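Side-chain contact in capsid protein (Infectious hypodermal and hematopoietic necrosis virus, PDB 3N7X), which forms the icosahedral, calcium-binding shell of a shrimp densovirus, sixty copies of a beta-barrel subunit making up the parvovirus capsid: residues T52-E57 with M79-Y84. Sequence-based numbering, arbitrary orientation.
With CA (calcium ion), chain B.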
loop_
_atom_site.group_PDB
_atom_site.type_symbol
_atom_site.label_atom_id
_atom_site.label_comp_id
_atom_site.label_asym_id
_atom_site.label_seq_id
_atom_site.Cartn_x
_atom_site.Cartn_y
_atom_site.Cartn_z
ATOM N N THR A 52 -29.257 -41.634 -78.328
ATOM C CA THR A 52 -29.199 -41.539 -79.781
ATOM C C THR A 52 -29.312 -40.082 -80.234
ATOM O O THR A 52 -29.646 -39.206 -79.438
ATOM C CB THR A 52 -30.321 -42.370 -80.452
ATOM O OG1 THR A 52 -30.049 -42.493 -81.856
ATOM C CG2 THR A 52 -31.684 -41.696 -80.263
ATOM N N ARG A 53 -29.028 -39.829 -81.511
ATOM C CA ARG A 53 -29.108 -38.478 -82.060
ATOM C C ARG A 53 -29.843 -38.528 -83.398
ATOM O O ARG A 53 -29.686 -39.481 -84.156
ATOM C CB ARG A 53 -27.707 -37.899 -82.265
ATOM C CG ARG A 53 -26.720 -38.174 -81.136
ATOM C CD ARG A 53 -25.433 -37.400 -81.383
ATOM N NE ARG A 53 -24.316 -37.847 -80.559
ATOM C CZ ARG A 53 -23.528 -38.877 -80.859
ATOM N NH1 ARG A 53 -23.734 -39.575 -81.967
ATOM N NH2 ARG A 53 -22.517 -39.195 -80.058
ATOM N N ARG A 54 -30.629 -37.497 -83.697
ATOM C CA ARG A 54 -31.394 -37.460 -84.942
ATOM C C ARG A 54 -31.475 -36.069 -85.555
ATOM O O ARG A 54 -31.162 -35.072 -84.896
ATOM C CB ARG A 54 -32.812 -37.972 -84.677
ATOM C CG ARG A 54 -32.823 -39.400 -84.201
ATOM C CD ARG A 54 -34.164 -39.868 -83.692
ATOM N NE ARG A 54 -34.056 -41.277 -83.318
ATOM C CZ ARG A 54 -34.920 -41.933 -82.547
ATOM N NH1 ARG A 54 -35.986 -41.316 -82.050
ATOM N NH2 ARG A 54 -34.699 -43.209 -82.257
ATOM N N TYR A 55 -31.880 -36.010 -86.823
ATOM C CA TYR A 55 -32.058 -34.736 -87.515
ATOM C C TYR A 55 -33.552 -34.576 -87.748
ATOM O O TYR A 55 -34.214 -35.516 -88.205
ATOM C CB TYR A 55 -31.403 -34.712 -88.899
ATOM C CG TYR A 55 -29.903 -34.857 -88.966
ATOM C CD1 TYR A 55 -29.061 -34.111 -88.143
ATOM C CD2 TYR A 55 -29.322 -35.701 -89.913
ATOM C CE1 TYR A 55 -27.673 -34.206 -88.266
ATOM C CE2 TYR A 55 -27.944 -35.799 -90.045
ATOM C CZ TYR A 55 -27.123 -35.053 -89.222
ATOM O OH TYR A 55 -25.758 -35.158 -89.370
ATOM N N PHE A 56 -34.079 -33.396 -87.439
ATOM C CA PHE A 56 -35.492 -33.112 -87.662
ATOM C C PHE A 56 -35.602 -31.869 -88.538
ATOM O O PHE A 56 -34.770 -30.957 -88.443
ATOM C CB PHE A 56 -36.229 -32.840 -86.345
ATOM C CG PHE A 56 -36.388 -34.046 -85.458
ATOM C CD1 PHE A 56 -36.321 -35.335 -85.977
ATOM C CD2 PHE A 56 -36.674 -33.885 -84.101
ATOM C CE1 PHE A 56 -36.536 -36.446 -85.159
ATOM C CE2 PHE A 56 -36.893 -34.987 -83.272
ATOM C CZ PHE A 56 -36.824 -36.271 -83.802
ATOM N N GLU A 57 -36.619 -31.839 -89.396
ATOM C CA GLU A 57 -36.852 -30.687 -90.260
ATOM C C GLU A 57 -38.291 -30.240 -90.048
ATOM O O GLU A 57 -39.164 -31.061 -89.769
ATOM C CB GLU A 57 -36.640 -31.036 -91.735
ATOM C CG GLU A 57 -35.246 -31.514 -92.096
ATOM C CD GLU A 57 -35.049 -32.993 -91.817
ATOM O OE1 GLU A 57 -35.982 -33.773 -92.108
ATOM O OE2 GLU A 57 -33.965 -33.381 -91.320
ATOM N N MET A 79 -42.074 -44.854 -75.525
ATOM C CA MET A 79 -40.844 -45.605 -75.298
ATOM C C MET A 79 -40.225 -46.082 -76.606
ATOM O O MET A 79 -39.007 -46.216 -76.719
ATOM C CB MET A 79 -41.127 -46.808 -74.400
ATOM C CG MET A 79 -41.511 -46.438 -72.984
ATOM S SD MET A 79 -41.897 -47.875 -71.968
ATOM C CE MET A 79 -40.290 -48.681 -71.860
ATOM N N ASN A 80 -41.077 -46.326 -77.596
ATOM C CA ASN A 80 -40.633 -46.809 -78.893
ATOM C C ASN A 80 -39.581 -45.915 -79.529
ATOM O O ASN A 80 -38.704 -46.398 -80.243
ATOM C CB ASN A 80 -41.829 -46.932 -79.836
ATOM C CG ASN A 80 -42.998 -47.648 -79.196
ATOM O OD1 ASN A 80 -43.592 -47.153 -78.232
ATOM N ND2 ASN A 80 -43.335 -48.822 -79.721
ATOM N N LEU A 81 -39.665 -44.614 -79.274
ATOM C CA LEU A 81 -38.711 -43.680 -79.858
ATOM C C LEU A 81 -37.309 -43.837 -79.301
ATOM O O LEU A 81 -36.347 -43.376 -79.908
ATOM C CB LEU A 81 -39.176 -42.238 -79.648
ATOM C CG LEU A 81 -40.488 -41.817 -80.318
ATOM C CD1 LEU A 81 -40.747 -40.352 -80.021
ATOM C CD2 LEU A 81 -40.413 -42.042 -81.825
ATOM N N TYR A 82 -37.184 -44.496 -78.153
ATOM C CA TYR A 82 -35.877 -44.672 -77.527
ATOM C C TYR A 82 -35.300 -46.075 -77.676
ATOM O O TYR A 82 -34.087 -46.238 -77.788
ATOM C CB TYR A 82 -35.964 -44.338 -76.037
ATOM C CG TYR A 82 -36.578 -42.991 -75.724
ATOM C CD1 TYR A 82 -35.781 -41.852 -75.553
ATOM C CD2 TYR A 82 -37.961 -42.857 -75.578
ATOM C CE1 TYR A 82 -36.352 -40.615 -75.240
ATOM C CE2 TYR A 82 -38.538 -41.632 -75.268
ATOM C CZ TYR A 82 -37.732 -40.519 -75.099
ATOM O OH TYR A 82 -38.317 -39.319 -74.775
ATOM N N LEU A 83 -36.163 -47.087 -77.665
ATOM C CA LEU A 83 -35.713 -48.474 -77.776
ATOM C C LEU A 83 -35.486 -48.939 -79.212
ATOM O O LEU A 83 -34.920 -50.010 -79.445
ATOM C CB LEU A 83 -36.711 -49.402 -77.074
ATOM C CG LEU A 83 -36.534 -49.571 -75.560
ATOM C CD1 LEU A 83 -36.295 -48.229 -74.901
ATOM C CD2 LEU A 83 -37.761 -50.245 -74.980
ATOM N N TYR A 84 -35.931 -48.133 -80.171
ATOM C CA TYR A 84 -35.757 -48.453 -81.584
ATOM C C TYR A 84 -34.906 -47.393 -82.257
ATOM O O TYR A 84 -34.737 -46.291 -81.732
ATOM C CB TYR A 84 -37.108 -48.512 -82.296
ATOM C CG TYR A 84 -37.903 -49.757 -82.006
ATOM C CD1 TYR A 84 -37.777 -50.888 -82.812
ATOM C CD2 TYR A 84 -38.776 -49.810 -80.919
ATOM C CE1 TYR A 84 -38.505 -52.048 -82.543
ATOM C CE2 TYR A 84 -39.508 -50.961 -80.640
ATOM C CZ TYR A 84 -39.371 -52.076 -81.454
ATOM O OH TYR A 84 -40.104 -53.212 -81.188
HETATM CA CA CA B . -34.719 -37.437 -89.584
HETATM O O HOH W 1 -33.749 -36.084 -91.332
HETATM O O HOH W 2 -36.335 -35.919 -90.453
HETATM O O HOH W 3 -34.392 -38.904 -87.696
#
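L81 and R54 meet where the long R54 side chain bridges strand 45-59 and the short helix 80-83. In that helical segment M79 O takes the amides of both Y82 and L83, which holds the turn together, and N80 OD1 is bonded to T231 N. At L81 the backbone O receives the end-on guanidinium of R54: NH1 reaches it at 3.0 Å, within the carbonyl plane and on a lone pair. NH2 lies 2.9 Å from the same O but is tilted 24° from that plane. Both bonds are bent, with N-H...O angles of 132° and 137°, the price of two donors sharing one acceptor. The CB of L81 comes alongside R54 NH1 at 4.1 Å. Y82 turns away from R54 and packs on A116 and L291. At Y84 the chain leaves the helix, and its carbonyl O sits at the guanidinium edge, 3.1 Å from R54 NH2; the ring leads away to I225, whose O is bonded to Y84 OH. R54 spans the gap because its chain runs extended from CG to NE. T52 CG2 lies over one guanidinium face, toward its rim, and F289 makes a cation-pi contact with R54. One residue along, Y55 O binds calcium with Q176 O and E191 of a neighbouring subunit. A buried cation thus meets neutral carbonyl oxygen, whose dipole probably eases its charge; E191 of that subunit also packs on R54.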